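Side-chain contacts in Exo-beta-1,3-glucanase (Streptomyces sp. SirexAA-E, PDB 4PEY), which hydrolyses laminarin and laminarioligosaccharides from their non-reducing ends, as a secreted exo-beta-1,3-glucanase releasing glucose and laminaribiose: residues 43-46 with 52-55; 353-358 with 422-427; 256-261 with 282-287; 133-138 with 395-400. The protein carries 1 engineered substitution. One frame throughout, in Å; residues are numbered along the deposited sequence.

Overall arrangement
From the N terminus, interaction 1 comes first and closes a tight loop, holding the last turn of helix 34-45 against the start of strand 55-59. It is complete before the others begin. Interaction 4 opens at 133-138 and closes at 395-400, a span of more than 250 residues that brings the first beta-helical domain against the second, the centre of this contact lying about 6 Å from the centre of the chain. Interaction 3 is nested inside that span, packing strand 255-259 and the turn after it on strand 284-287, where the second domain begins. Interaction 2 opens within the same span but closes beyond it, at 422-427, so it crosses interaction 4; it joins a surface turn to the loop after strand 419-423.

Interaction 1 of 4, residues 43-46 with 52-55; sequences RKQE and TDRY
Gln45 reaches from the last turn of helix 34-45 to Tyr55 at the start of strand 55-59. From CB the chain sets out beside the backbone N and bends at chi2 (-51°), which lays its outer half along the CD1-CE1 side of the tyrosine ring. Gln45 CG lies 3.7 Å from Tyr55 CD1, Gln45 CD lies 3.6 Å from Tyr55 CE1, and OE1 ends at the ring edge. The amide is tilted 56° from the ring plane. Gln45 NE2 bonds to Phe73 O and also gives a hydrogen to water 1 (3.0 Å), which passes one on to Asp53 O. Gln45 OE1 takes hydrogens from Asn48 and from water 2, the latter at 2.7 Å. Water 2 also donates to Asp53 OD2 and accepts from Tyr55 OH at 3.0 Å, in the plane of the ring. Lys44 NZ donates to Tyr55 OH over 3.0 Å. A phenylalanine in place of Tyr55 would probably leave the Lys44 ammonium without this acceptor and water 2 without this donor. The arrangement is a helix-to-strand connection near the N-terminal end of the first parallel beta-helix, its loop closed by side chains and water.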
loop_
_atom_site.group_PDB
_atom_site.type_symbol
_atom_site.label_atom_id
_atom_site.label_comp_id
_atom_site.label_asym_id
_atom_site.label_seq_id
_atom_site.Cartn_x
_atom_site.Cartn_y
_atom_site.Cartn_z
ATOM N N ARG A 43 8.126 11.139 19.673
ATOM C CA ARG A 43 9.329 11.979 19.681
ATOM C C ARG A 43 10.496 11.259 19.010
ATOM O O ARG A 43 11.255 11.866 18.253
ATOM C CB ARG A 43 9.716 12.386 21.109
ATOM C CG ARG A 43 8.807 13.446 21.731
ATOM C CD ARG A 43 9.438 14.098 22.970
ATOM N NE ARG A 43 9.765 13.129 24.015
ATOM C CZ ARG A 43 8.915 12.714 24.952
ATOM N NH1 ARG A 43 9.308 11.832 25.863
ATOM N NH2 ARG A 43 7.671 13.179 24.981
ATOM N N LYS A 44 10.617 9.959 19.269
ATOM C CA LYS A 44 11.678 9.162 18.664
ATOM C C LYS A 44 11.444 8.891 17.179
ATOM O O LYS A 44 12.404 8.796 16.414
ATOM C CB LYS A 44 11.837 7.830 19.406
ATOM C CG LYS A 44 12.439 7.972 20.791
ATOM C CD LYS A 44 12.621 6.619 21.463
ATOM C CE LYS A 44 11.289 5.921 21.703
ATOM N NZ LYS A 44 11.455 4.682 22.526
ATOM N N GLN A 45 10.178 8.778 16.769
ATOM C CA GLN A 45 9.856 8.317 15.413
ATOM C C GLN A 45 9.442 9.415 14.438
ATOM O O GLN A 45 9.392 9.179 13.231
ATOM C CB GLN A 45 8.742 7.265 15.462
ATOM C CG GLN A 45 9.183 5.956 16.098
ATOM C CD GLN A 45 10.464 5.433 15.475
ATOM O OE1 GLN A 45 11.548 5.528 16.058
ATOM N NE2 GLN A 45 10.354 4.905 14.272
ATOM N N GLU A 46 9.154 10.605 14.964
ATOM C CA GLU A 46 8.642 11.713 14.156
ATOM C C GLU A 46 9.432 11.967 12.864
ATOM O O GLU A 46 8.848 12.052 11.781
ATOM C CB GLU A 46 8.617 12.998 14.993
ATOM C CG GLU A 46 8.124 14.214 14.230
ATOM C CD GLU A 46 8.041 15.449 15.101
ATOM O OE1 GLU A 46 8.688 15.482 16.167
ATOM O OE2 GLU A 46 7.329 16.393 14.721
ATOM N N THR A 52 15.952 2.021 12.015
ATOM C CA THR A 52 15.583 0.616 12.128
ATOM C C THR A 52 14.630 0.333 13.290
ATOM O O THR A 52 14.195 -0.806 13.471
ATOM C CB THR A 52 16.832 -0.275 12.274
ATOM O OG1 THR A 52 17.651 0.211 13.346
ATOM C CG2 THR A 52 17.646 -0.277 10.975
ATOM N N ASP A 53 14.273 1.358 14.060
ATOM C CA ASP A 53 13.320 1.144 15.141
ATOM C C ASP A 53 11.911 0.929 14.569
ATOM O O ASP A 53 11.568 1.461 13.511
ATOM C CB ASP A 53 13.347 2.310 16.135
ATOM C CG ASP A 53 14.574 2.268 17.057
ATOM O OD1 ASP A 53 15.243 1.215 17.144
ATOM O OD2 ASP A 53 14.858 3.282 17.717
ATOM N N ARG A 54 11.117 0.120 15.272
ATOM C CA ARG A 54 9.780 -0.296 14.839
ATOM C C ARG A 54 8.859 -0.405 16.046
ATOM O O ARG A 54 9.264 -0.955 17.069
ATOM C CB ARG A 54 9.829 -1.656 14.128
ATOM C CG ARG A 54 10.686 -1.713 12.870
ATOM C CD ARG A 54 10.047 -0.900 11.763
ATOM N NE ARG A 54 10.695 -1.096 10.465
ATOM C CZ ARG A 54 11.738 -0.395 10.021
ATOM N NH1 ARG A 54 12.294 0.541 10.782
ATOM N NH2 ARG A 54 12.240 -0.643 8.817
ATOM N N TYR A 55 7.616 0.064 15.922
ATOM C CA TYR A 55 6.681 0.040 17.049
ATOM C C TYR A 55 5.270 -0.305 16.634
ATOM O O TYR A 55 4.765 0.242 15.642
ATOM C CB TYR A 55 6.631 1.397 17.759
ATOM C CG TYR A 55 7.931 1.856 18.351
ATOM C CD1 TYR A 55 8.824 2.612 17.602
ATOM C CD2 TYR A 55 8.258 1.558 19.664
ATOM C CE1 TYR A 55 10.009 3.042 18.137
ATOM C CE2 TYR A 55 9.445 1.989 20.212
ATOM C CZ TYR A 55 10.314 2.731 19.444
ATOM O OH TYR A 55 11.502 3.165 19.985
HETATM O O HOH W 1 12.722 3.876 12.789
HETATM O O HOH W 2 13.085 4.976 18.254
#

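Interaction 2 of 4, residues 353-358 with 422-427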
loop_
_atom_site.group_PDB
_atom_site.type_symbol
_atom_site.label_atom_id
_atom_site.label_comp_id
_atom_site.label_asym_id
_atom_site.label_seq_id
_atom_site.Cartn_x
_atom_site.Cartn_y
_atom_site.Cartn_z
ATOM N N GLY A 353 3.564 -17.327 -6.450
ATOM C CA GLY A 353 3.430 -18.418 -7.399
ATOM C C GLY A 353 4.708 -18.690 -8.175
ATOM O O GLY A 353 5.602 -17.843 -8.222
ATOM N N SER A 354 4.793 -19.870 -8.785
ATOM C CA SER A 354 5.957 -20.246 -9.587
ATOM C C SER A 354 5.857 -19.729 -11.021
ATOM O O SER A 354 4.768 -19.434 -11.506
ATOM C CB SER A 354 6.130 -21.769 -9.604
ATOM O OG SER A 354 5.066 -22.391 -10.306
ATOM N N ASP A 355 6.996 -19.632 -11.701
ATOM C CA ASP A 355 7.006 -19.250 -13.109
ATOM C C ASP A 355 6.191 -20.244 -13.948
ATOM O O ASP A 355 6.437 -21.446 -13.910
ATOM C CB ASP A 355 8.444 -19.173 -13.624
ATOM C CG ASP A 355 8.535 -18.620 -15.031
ATOM O OD1 ASP A 355 7.778 -17.681 -15.363
ATOM O OD2 ASP A 355 9.367 -19.132 -15.810
ATOM N N GLY A 356 5.207 -19.741 -14.687
ATOM C CA GLY A 356 4.378 -20.591 -15.525
ATOM C C GLY A 356 3.195 -21.215 -14.809
ATOM O O GLY A 356 2.486 -22.040 -15.391
ATOM N N ALA A 357 2.986 -20.812 -13.556
ATOM C CA ALA A 357 1.888 -21.305 -12.725
ATOM C C ALA A 357 0.558 -21.224 -13.454
ATOM O O ALA A 357 0.173 -20.168 -13.955
ATOM C CB ALA A 357 1.815 -20.519 -11.425
ATOM N N SER A 358 -0.162 -22.336 -13.456
ATOM C CA SER A 358 -1.230 -22.560 -14.406
ATOM C C SER A 358 -2.613 -22.841 -13.782
ATOM O O SER A 358 -3.637 -22.821 -14.474
ATOM C CB SER A 358 -0.809 -23.726 -15.312
ATOM O OG SER A 358 -0.334 -24.847 -14.546
ATOM N N HIS A 422 5.532 -7.075 -12.006
ATOM C CA HIS A 422 5.258 -7.788 -13.244
ATOM C C HIS A 422 4.155 -8.803 -12.966
ATOM O O HIS A 422 4.362 -9.743 -12.195
ATOM C CB HIS A 422 6.515 -8.480 -13.776
ATOM C CG HIS A 422 6.337 -9.090 -15.131
ATOM N ND1 HIS A 422 7.248 -9.965 -15.686
ATOM C CD2 HIS A 422 5.348 -8.946 -16.045
ATOM C CE1 HIS A 422 6.829 -10.327 -16.888
ATOM N NE2 HIS A 422 5.679 -9.721 -17.129
ATOM N N VAL A 423 2.978 -8.594 -13.557
ATOM C CA VAL A 423 1.855 -9.519 -13.371
ATOM C C VAL A 423 1.775 -10.484 -14.544
ATOM O O VAL A 423 1.503 -10.081 -15.679
ATOM C CB VAL A 423 0.500 -8.793 -13.238
ATOM C CG1 VAL A 423 -0.627 -9.819 -13.067
ATOM C CG2 VAL A 423 0.516 -7.828 -12.061
ATOM N N LYS A 424 2.005 -11.760 -14.260
ATOM C CA LYS A 424 1.969 -12.793 -15.299
ATOM C C LYS A 424 0.724 -13.673 -15.180
ATOM O O LYS A 424 0.302 -14.301 -16.151
ATOM C CB LYS A 424 3.242 -13.645 -15.239
ATOM C CG LYS A 424 4.499 -12.845 -15.590
ATOM C CD LYS A 424 5.777 -13.441 -15.002
ATOM C CE LYS A 424 6.098 -14.806 -15.548
ATOM N NZ LYS A 424 7.272 -15.403 -14.816
ATOM N N GLY A 425 0.134 -13.713 -13.991
ATOM C CA GLY A 425 -1.071 -14.501 -13.771
ATOM C C GLY A 425 -2.312 -13.896 -14.398
ATOM O O GLY A 425 -2.346 -12.696 -14.722
ATOM N N ASP A 426 -3.336 -14.737 -14.551
ATOM C CA ASP A 426 -4.624 -14.344 -15.118
ATOM C C ASP A 426 -5.610 -13.964 -14.015
ATOM O O ASP A 426 -5.515 -14.475 -12.895
ATOM C CB ASP A 426 -5.226 -15.483 -15.961
ATOM C CG ASP A 426 -4.379 -15.841 -17.167
ATOM O OD1 ASP A 426 -3.557 -15.008 -17.602
ATOM O OD2 ASP A 426 -4.552 -16.964 -17.692
ATOM N N ASN A 427 -6.560 -13.086 -14.344
ATOM C CA ASN A 427 -7.618 -12.677 -13.415
ATOM C C ASN A 427 -7.075 -12.057 -12.131
ATOM O O ASN A 427 -7.665 -12.192 -11.051
ATOM C CB ASN A 427 -8.526 -13.870 -13.088
ATOM C CG ASN A 427 -9.038 -14.563 -14.341
ATOM O OD1 ASN A 427 -9.478 -13.908 -15.281
ATOM N ND2 ASN A 427 -8.962 -15.889 -14.367
#
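This is a surface salt bridge between a beta turn after one strand and the loop after another in the second domain. Asp355 sits just beyond strand 348-352 and Lys424 just after strand 419-423. Strand 385-389 runs between those two strands, and Asn390 OD1 just after it adds a weak hydrogen bond to Lys424 NZ. Lys424 NZ is placed 2.4 Å from Asp355 OD1, so short that the length is doubtful, although the pairing itself is plain. The lysine chain bends at chi3 (64°) to bring NZ round to the carboxylate. Lys424 CG lies over one face of the His422 ring, 3.6 Å above the plane and offset toward the rim, giving the chain a flat support. With CG anti to the backbone N (chi1 -173°), Asp355 swings its carboxylate nearer the lysine, although its CB does not point there. Asp355 is the second residue of a type II turn closed by Ala357 N to Ser354 O at 3.0 Å, with Gly356 taking the positive phi of the third position. Ser354 OG in turn bonds to Asp328. Strands 348-352, 385-389 and 419-423 lie side by side in one parallel sheet, a face of the parallel beta-helix, and the bridge passes over the middle one.

Interaction 3 of 4, residues 256-261 with 282-287; sequences ESLPLD and GLHLLF
Leu258 and His284 meet where the second parallel beta-helix of this family 55 fold begins: strand 255-259, which pairs antiparallel with strand 231-243, packs against strand 284-287, with the touching parts running 95° apart. Leu258 sends CD1 over one face of the His284 imidazole in a CH-pi contact, 3.8 Å from the ring centroid and 17° off the normal. Within that ring the methyl comes nearest to NE2, at 3.6 Å, so it sits somewhat toward the rim. The ring is kept from turning by His284 ND1, hydrogen-bonded to Val306 N on the next parallel strand, and Phe263 also lies against it. After Pro259 the backbone tightens into a 3-10 turn, and Leu260, with CG anti to its amide nitrogen (chi1 -175°), brings its CD1 methyl up to CD2 of Leu286, which has the same first torsion. The two chains cross at about a right angle and touch through one methyl each. Phe263 packs on Leu286 as well. Asp261 turns its own side chain away, and its backbone makes the last contact. On the second segment, Gly282 follows helix 272-280 in a Schellman motif, and Leu283 comes directly after. The methyl CD2 of Leu283 rests 4.0 Å from the carbonyl oxygen O of Asp261.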
loop_
_atom_site.group_PDB
_atom_site.type_symbol
_atom_site.label_atom_id
_atom_site.label_comp_id
_atom_site.label_asym_id
_atom_site.label_seq_id
_atom_site.Cartn_x
_atom_site.Cartn_y
_atom_site.Cartn_z
ATOM N N GLU A 256 -13.132 -16.252 10.054
ATOM C CA GLU A 256 -12.611 -17.275 10.962
ATOM C C GLU A 256 -11.647 -16.630 11.951
ATOM O O GLU A 256 -10.965 -15.676 11.602
ATOM C CB GLU A 256 -11.899 -18.380 10.162
ATOM C CG GLU A 256 -11.442 -19.595 10.960
ATOM C CD GLU A 256 -10.476 -20.487 10.178
ATOM O OE1 GLU A 256 -10.119 -20.132 9.031
ATOM O OE2 GLU A 256 -10.074 -21.545 10.710
ATOM N N SER A 257 -11.594 -17.136 13.180
ATOM C CA SER A 257 -10.601 -16.668 14.146
ATOM C C SER A 257 -9.541 -17.732 14.391
ATOM O O SER A 257 -9.862 -18.891 14.688
ATOM C CB SER A 257 -11.261 -16.278 15.470
ATOM O OG SER A 257 -12.066 -15.121 15.316
ATOM N N LEU A 258 -8.278 -17.337 14.259
ATOM C CA LEU A 258 -7.153 -18.234 14.514
ATOM C C LEU A 258 -6.495 -17.894 15.846
ATOM O O LEU A 258 -6.051 -16.767 16.037
ATOM C CB LEU A 258 -6.117 -18.128 13.396
ATOM C CG LEU A 258 -6.571 -18.482 11.982
ATOM C CD1 LEU A 258 -5.498 -18.099 10.975
ATOM C CD2 LEU A 258 -6.894 -19.973 11.896
ATOM N N PRO A 259 -6.432 -18.860 16.773
ATOM C CA PRO A 259 -5.730 -18.602 18.038
ATOM C C PRO A 259 -4.251 -18.270 17.836
ATOM O O PRO A 259 -3.624 -18.796 16.908
ATOM C CB PRO A 259 -5.881 -19.924 18.802
ATOM C CG PRO A 259 -7.074 -20.592 18.183
ATOM C CD PRO A 259 -7.033 -20.204 16.732
ATOM N N LEU A 260 -3.708 -17.416 18.702
ATOM C CA LEU A 260 -2.306 -17.027 18.627
ATOM C C LEU A 260 -1.363 -18.229 18.705
ATOM O O LEU A 260 -0.261 -18.189 18.151
ATOM C CB LEU A 260 -1.974 -16.028 19.740
ATOM C CG LEU A 260 -0.564 -15.429 19.730
ATOM C CD1 LEU A 260 -0.359 -14.581 18.485
ATOM C CD2 LEU A 260 -0.313 -14.607 20.987
ATOM N N ASP A 261 -1.780 -19.303 19.373
ATOM C CA ASP A 261 -0.886 -20.451 19.497
ATOM C C ASP A 261 -0.769 -21.223 18.176
ATOM O O ASP A 261 0.009 -22.172 18.075
ATOM C CB ASP A 261 -1.301 -21.373 20.669
ATOM C CG ASP A 261 -2.616 -22.131 20.446
ATOM O OD1 ASP A 261 -3.162 -22.179 19.331
ATOM O OD2 ASP A 261 -3.098 -22.736 21.435
ATOM N N GLY A 282 2.875 -26.286 9.904
ATOM C CA GLY A 282 1.471 -25.912 9.973
ATOM C C GLY A 282 1.151 -24.621 10.704
ATOM O O GLY A 282 -0.022 -24.273 10.861
ATOM N N LEU A 283 2.179 -23.907 11.154
ATOM C CA LEU A 283 1.971 -22.626 11.833
ATOM C C LEU A 283 1.831 -21.469 10.854
ATOM O O LEU A 283 2.431 -21.472 9.775
ATOM C CB LEU A 283 3.120 -22.332 12.798
ATOM C CG LEU A 283 3.270 -23.322 13.957
ATOM C CD1 LEU A 283 4.528 -23.007 14.743
ATOM C CD2 LEU A 283 2.044 -23.308 14.868
ATOM N N HIS A 284 1.034 -20.484 11.245
ATOM C CA HIS A 284 1.005 -19.205 10.556
ATOM C C HIS A 284 2.170 -18.355 11.054
ATOM O O HIS A 284 2.928 -18.790 11.924
ATOM C CB HIS A 284 -0.335 -18.514 10.792
ATOM C CG HIS A 284 -1.511 -19.343 10.372
ATOM N ND1 HIS A 284 -2.026 -19.304 9.094
ATOM C CD2 HIS A 284 -2.251 -20.251 11.050
ATOM C CE1 HIS A 284 -3.045 -20.140 9.008
ATOM N NE2 HIS A 284 -3.200 -20.733 10.179
ATOM N N LEU A 285 2.325 -17.159 10.490
ATOM C CA LEU A 285 3.441 -16.280 10.844
ATOM C C LEU A 285 2.944 -14.938 11.355
ATOM O O LEU A 285 2.152 -14.278 10.689
ATOM C CB LEU A 285 4.359 -16.053 9.636
ATOM C CG LEU A 285 5.047 -17.306 9.077
ATOM C CD1 LEU A 285 5.815 -16.969 7.807
ATOM C CD2 LEU A 285 5.978 -17.938 10.109
ATOM N N LEU A 286 3.412 -14.542 12.536
ATOM C CA LEU A 286 3.171 -13.205 13.071
ATOM C C LEU A 286 4.505 -12.507 13.257
ATOM O O LEU A 286 5.264 -12.869 14.162
ATOM C CB LEU A 286 2.415 -13.266 14.405
ATOM C CG LEU A 286 2.018 -11.908 14.994
ATOM C CD1 LEU A 286 0.934 -11.256 14.143
ATOM C CD2 LEU A 286 1.561 -12.055 16.443
ATOM N N PHE A 287 4.804 -11.529 12.398
ATOM C CA PHE A 287 6.064 -10.804 12.497
ATOM C C PHE A 287 5.919 -9.639 13.469
ATOM O O PHE A 287 5.237 -8.650 13.183
ATOM C CB PHE A 287 6.532 -10.288 11.123
ATOM C CG PHE A 287 6.947 -11.374 10.169
ATOM C CD1 PHE A 287 6.001 -12.055 9.421
ATOM C CD2 PHE A 287 8.289 -11.707 10.013
ATOM C CE1 PHE A 287 6.383 -13.052 8.533
ATOM C CE2 PHE A 287 8.669 -12.704 9.135
ATOM C CZ PHE A 287 7.720 -13.374 8.394
#

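Interaction 4 of 4, residues 133-138 with 395-400; sequences PFRRMH and IIDHTW
Asp397 OD2 is gripped by three groups: Arg135 NH1, Arg178 NH2 and Gln369 NE2. The bond from Arg135 NH1 to Asp397 OD2 is a weak one, 3.4 Å long but nearly straight (164°), and forms part of a salt bridge. Guanidinium and carboxylate stand almost perpendicular, 84° apart. The other oxygen, Asp397 OD1, bonds to Tyr157 OH and Thr431 OG1, so this buried carboxylate is held at both ends. Arg135 is extended from CG to NE, which carries its head group across to the second segment. There Arg135 NH2 also gives a weak, bent bond to Asp397 O, 3.2 Å away in the guanidinium plane, and it touches His398 CB. The stronger partner of Arg135 is Asp370, whose OD2 pairs with Arg135 NE while OD1 takes His398 ND1.

The contact lies between the two parallel beta-helices of the glycoside hydrolase family 55 fold: strand 134-135 belongs to the first, strands 395-397 and 399-403 to the second, and the chain turns a corner at His398. The His398 side chain is about 6 Å from that of Gln130, a substrate-binding residue. Replacing Arg135 by a methionine would probably leave Asp370 without its arginine and Asp397 dependent on Arg178 for its remaining salt bridge at the domain boundary. Pro133 completes the packing crosswise on the histidine: Pro133 CB lies 3.7 Å from His398 ND1, and Pro133 CD meets the ring edge in plane, 3.8 Å from His398 CE1.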
loop_
_atom_site.group_PDB
_atom_site.type_symbol
_atom_site.label_atom_id
_atom_site.label_comp_id
_atom_site.label_asym_id
_atom_site.label_seq_id
_atom_site.Cartn_x
_atom_site.Cartn_y
_atom_site.Cartn_z
ATOM N N PRO A 133 -1.754 3.068 5.429
ATOM C CA PRO A 133 -3.148 2.620 5.348
ATOM C C PRO A 133 -4.015 2.977 6.554
ATOM O O PRO A 133 -3.556 3.040 7.695
ATOM C CB PRO A 133 -3.013 1.096 5.227
ATOM C CG PRO A 133 -1.710 0.789 5.907
ATOM C CD PRO A 133 -0.815 1.931 5.510
ATOM N N PHE A 134 -5.294 3.174 6.257
ATOM C CA PHE A 134 -6.325 3.563 7.208
ATOM C C PHE A 134 -7.462 2.557 6.975
ATOM O O PHE A 134 -8.225 2.689 6.009
ATOM C CB PHE A 134 -6.732 5.016 6.925
ATOM C CG PHE A 134 -7.534 5.705 8.008
ATOM C CD1 PHE A 134 -6.897 6.384 9.039
ATOM C CD2 PHE A 134 -8.922 5.775 7.928
ATOM C CE1 PHE A 134 -7.624 7.071 10.014
ATOM C CE2 PHE A 134 -9.655 6.470 8.892
ATOM C CZ PHE A 134 -9.001 7.108 9.940
ATOM N N ARG A 135 -7.532 1.523 7.818
ATOM C CA ARG A 135 -8.455 0.394 7.619
ATOM C C ARG A 135 -9.389 0.153 8.793
ATOM O O ARG A 135 -8.978 0.276 9.939
ATOM C CB ARG A 135 -7.686 -0.913 7.396
ATOM C CG ARG A 135 -6.873 -1.015 6.121
ATOM C CD ARG A 135 -6.133 -2.357 6.089
ATOM N NE ARG A 135 -5.266 -2.501 4.918
ATOM C CZ ARG A 135 -5.648 -2.967 3.733
ATOM N NH1 ARG A 135 -6.912 -3.341 3.529
ATOM N NH2 ARG A 135 -4.761 -3.040 2.741
ATOM N N ARG A 136 -10.630 -0.227 8.506
ATOM C CA ARG A 136 -11.562 -0.660 9.552
ATOM C C ARG A 136 -11.653 0.392 10.658
ATOM O O ARG A 136 -11.641 0.071 11.846
ATOM C CB ARG A 136 -11.135 -2.028 10.124
ATOM C CG ARG A 136 -12.247 -2.845 10.777
ATOM C CD ARG A 136 -11.687 -4.131 11.408
ATOM N NE ARG A 136 -12.715 -4.949 12.051
ATOM C CZ ARG A 136 -13.457 -5.847 11.414
ATOM N NH1 ARG A 136 -14.368 -6.552 12.075
ATOM N NH2 ARG A 136 -13.286 -6.041 10.115
ATOM N N MET A 137 -11.751 1.654 10.251
ATOM C CA MET A 137 -11.850 2.767 11.189
ATOM C C MET A 137 -13.268 3.314 11.220
ATOM O O MET A 137 -13.950 3.348 10.192
ATOM C CB MET A 137 -10.878 3.891 10.795
ATOM C CG MET A 137 -9.412 3.469 10.796
ATOM S SD MET A 137 -8.727 3.166 12.444
ATOM C CE MET A 137 -8.665 4.827 13.119
ATOM N N HIS A 138 -13.699 3.784 12.390
ATOM C CA HIS A 138 -14.947 4.531 12.488
ATOM C C HIS A 138 -14.651 5.929 12.996
ATOM O O HIS A 138 -14.349 6.104 14.175
ATOM C CB HIS A 138 -15.960 3.856 13.420
ATOM C CG HIS A 138 -17.285 4.557 13.455
ATOM N ND1 HIS A 138 -18.179 4.421 14.498
ATOM C CD2 HIS A 138 -17.853 5.423 12.582
ATOM C CE1 HIS A 138 -19.252 5.156 14.252
ATOM N NE2 HIS A 138 -19.073 5.783 13.100
ATOM N N ILE A 395 -5.051 -11.224 -5.462
ATOM C CA ILE A 395 -5.492 -9.871 -5.138
ATOM C C ILE A 395 -4.344 -9.071 -4.555
ATOM O O ILE A 395 -3.713 -9.502 -3.590
ATOM C CB ILE A 395 -6.655 -9.857 -4.115
ATOM C CG1 ILE A 395 -7.860 -10.633 -4.644
ATOM C CG2 ILE A 395 -7.057 -8.417 -3.764
ATOM C CD1 ILE A 395 -8.919 -10.898 -3.583
ATOM N N ILE A 396 -4.064 -7.918 -5.157
ATOM C CA ILE A 396 -3.084 -6.984 -4.625
ATOM C C ILE A 396 -3.858 -5.783 -4.109
ATOM O O ILE A 396 -4.310 -4.950 -4.896
ATOM C CB ILE A 396 -2.066 -6.534 -5.692
ATOM C CG1 ILE A 396 -1.474 -7.744 -6.420
ATOM C CG2 ILE A 396 -0.973 -5.677 -5.060
ATOM C CD1 ILE A 396 -0.698 -8.665 -5.528
ATOM N N ASP A 397 -4.051 -5.717 -2.799
ATOM C CA ASP A 397 -4.912 -4.695 -2.209
ATOM C C ASP A 397 -4.101 -3.798 -1.283
ATOM O O ASP A 397 -3.899 -4.108 -0.109
ATOM C CB ASP A 397 -6.091 -5.371 -1.486
ATOM C CG ASP A 397 -6.924 -4.401 -0.672
ATOM O OD1 ASP A 397 -7.263 -3.314 -1.188
ATOM O OD2 ASP A 397 -7.250 -4.736 0.488
ATOM N N HIS A 398 -3.665 -2.677 -1.861
ATOM C CA HIS A 398 -2.701 -1.707 -1.317
ATOM C C HIS A 398 -1.260 -2.191 -1.294
ATOM O O HIS A 398 -0.833 -2.945 -0.410
ATOM C CB HIS A 398 -3.060 -1.230 0.086
ATOM C CG HIS A 398 -2.338 0.025 0.466
ATOM N ND1 HIS A 398 -2.029 0.356 1.769
ATOM C CD2 HIS A 398 -1.856 1.029 -0.307
ATOM C CE1 HIS A 398 -1.395 1.520 1.781
ATOM N NE2 HIS A 398 -1.276 1.945 0.538
ATOM N N THR A 399 -0.508 -1.741 -2.290
ATOM C CA THR A 399 0.933 -1.918 -2.284
ATOM C C THR A 399 1.595 -0.592 -2.651
ATOM O O THR A 399 1.016 0.222 -3.366
ATOM C CB THR A 399 1.376 -3.043 -3.254
ATOM O OG1 THR A 399 2.765 -3.307 -3.071
ATOM C CG2 THR A 399 1.134 -2.664 -4.691
ATOM N N TRP A 400 2.785 -0.363 -2.096
ATOM C CA TRP A 400 3.668 0.716 -2.527
ATOM C C TRP A 400 4.991 0.072 -2.836
ATOM O O TRP A 400 5.657 -0.453 -1.937
ATOM C CB TRP A 400 3.855 1.795 -1.457
ATOM C CG TRP A 400 4.638 3.044 -1.899
ATOM C CD1 TRP A 400 4.615 3.654 -3.128
ATOM C CD2 TRP A 400 5.533 3.828 -1.084
ATOM N NE1 TRP A 400 5.434 4.777 -3.120
ATOM C CE2 TRP A 400 5.999 4.902 -1.877
ATOM C CE3 TRP A 400 5.967 3.733 0.243
ATOM C CZ2 TRP A 400 6.876 5.868 -1.381
ATOM C CZ3 TRP A 400 6.851 4.694 0.733
ATOM C CH2 TRP A 400 7.307 5.735 -0.084
#